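Local atomic coordinates of fiber protein (PDB entry 6ITX), a protein that forms the trimeric C-terminal head of the avian adenovirus fiber, the part that probably binds the host-cell receptor during viral attachment. Residues I141-A145 / G146-T150. Residues are numbered along the deposited sequence; the frame is centred on the assembly and turned at random.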
# COMPACT_ATOMS: atom_id res chain seq x y z
N ILE A 141 12.32 -8.66 8.15
CA ILE A 141 12.84 -8.98 9.47
C ILE A 141 12.87 -10.49 9.65
O ILE A 141 11.90 -11.18 9.30
CB ILE A 141 12.00 -8.32 10.59
CG1 ILE A 141 12.01 -6.81 10.41
CG2 ILE A 141 12.51 -8.73 12.00
CD1 ILE A 141 13.40 -6.24 10.58
N LYS A 142 13.97 -11.01 10.21
CA LYS A 142 14.08 -12.42 10.57
C LYS A 142 14.45 -12.53 12.04
O LYS A 142 15.34 -11.82 12.51
CB LYS A 142 15.14 -13.12 9.73
CG LYS A 142 15.20 -14.60 10.00
CD LYS A 142 16.07 -15.28 8.97
CE LYS A 142 16.53 -16.65 9.43
NZ LYS A 142 17.44 -17.21 8.37
N ALA A 143 13.78 -13.42 12.76
CA ALA A 143 14.02 -13.54 14.19
C ALA A 143 14.06 -15.01 14.64
O ALA A 143 13.50 -15.90 13.99
CB ALA A 143 12.95 -12.79 14.99
N THR A 144 14.74 -15.25 15.76
CA THR A 144 14.77 -16.55 16.40
C THR A 144 14.34 -16.43 17.86
O THR A 144 14.57 -15.40 18.51
CB THR A 144 16.16 -17.21 16.34
OG1 THR A 144 17.11 -16.40 17.05
CG2 THR A 144 16.62 -17.40 14.91
N ALA A 145 13.72 -17.48 18.37
CA ALA A 145 13.33 -17.47 19.78
C ALA A 145 14.55 -17.39 20.68
O ALA A 145 14.49 -16.77 21.76
CB ALA A 145 12.51 -18.71 20.11
N GLY A 146 15.67 -17.97 20.25
CA GLY A 146 16.88 -17.95 21.06
C GLY A 146 17.33 -16.53 21.35
O GLY A 146 17.75 -16.22 22.47
N TYR A 147 17.20 -15.65 20.36
CA TYR A 147 17.53 -14.25 20.53
C TYR A 147 16.32 -13.40 20.87
O TYR A 147 16.37 -12.17 20.75
CB TYR A 147 18.21 -13.74 19.27
CG TYR A 147 19.60 -14.27 19.15
CD1 TYR A 147 20.63 -13.79 19.97
CD2 TYR A 147 19.90 -15.28 18.24
CE1 TYR A 147 21.91 -14.28 19.87
CE2 TYR A 147 21.18 -15.77 18.13
CZ TYR A 147 22.18 -15.28 18.94
OH TYR A 147 23.45 -15.78 18.82
N TRP A 148 15.23 -14.03 21.28
CA TRP A 148 14.06 -13.33 21.77
C TRP A 148 14.02 -13.48 23.28
O TRP A 148 14.66 -14.35 23.85
CB TRP A 148 12.78 -13.89 21.15
CG TRP A 148 11.71 -12.89 20.98
CD1 TRP A 148 10.69 -12.62 21.86
CD2 TRP A 148 11.52 -12.03 19.86
NE1 TRP A 148 9.90 -11.63 21.35
CE2 TRP A 148 10.38 -11.24 20.12
CE3 TRP A 148 12.21 -11.84 18.65
CZ2 TRP A 148 9.91 -10.29 19.23
CZ3 TRP A 148 11.74 -10.89 17.76
CH2 TRP A 148 10.60 -10.12 18.06
N PHE A 149 13.26 -12.60 23.93
CA PHE A 149 13.18 -12.70 25.37
C PHE A 149 12.51 -14.02 25.72
O PHE A 149 12.09 -14.78 24.84
CB PHE A 149 12.45 -11.49 25.95
CG PHE A 149 11.04 -11.31 25.44
CD1 PHE A 149 10.00 -12.12 25.90
CD2 PHE A 149 10.75 -10.30 24.53
CE1 PHE A 149 8.71 -11.95 25.45
CE2 PHE A 149 9.45 -10.12 24.07
CZ PHE A 149 8.43 -10.95 24.52
N THR A 150 12.40 -14.29 27.02
CA THR A 150 11.79 -15.52 27.51
C THR A 150 10.76 -15.20 28.58
O THR A 150 10.99 -14.33 29.41
CB THR A 150 12.86 -16.48 28.08
OG1 THR A 150 13.92 -16.66 27.11
CG2 THR A 150 12.26 -17.86 28.41
O HOH W 1 13.65 -16.95 24.25
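W148 N donates to A145 O at 2.9 Å, closing a type I beta turn that runs from A145 to W148 and bends the chain away from strand 134-144. One residue earlier, Y147 N is held more loosely by T144, through a weak bond to T144 O and another weak one to T144 OG1 at 3.4 Å. The second depends on the threonine rotamer, chi1 62°, which sets OG1 between the backbone N and the carbonyl carbon and brings the hydroxyl round to the turn. That same oxygen lies in the plane of the Y147 ring, meeting its edge at CD2, 3.2 Å away, while the two side chains run alongside each other. Y108 touches both T144 and Y147 on this side.

The turn starts the loop that connects strands 134-144 and 160-165 in the beta-rich fiber head, and the end of the strand it leaves still pairs antiparallel with strand 288-299 and the residue just before it, through backbone hydrogen bonds of A143 to F289 and of A145 to T287.

Apolar packing joins A143 to W148. CZ3 of the W148 benzo ring comes within 3.6 Å of A143 CB, which lies obliquely to the ring. V122 contacts both residues, and F279 lies almost parallel to the indole while F278 meets it edge-to-face. Next along the chain, W148 CD1 sits over one face of the F149 ring, 3.5 Å above its plane and displaced toward the rim.

Water 1 bridges the turn to the outgoing chain, lying 2.6 Å from A145 O and 2.7 Å from F149 O, with T150 OG1 as a further hydrogen-bonding partner.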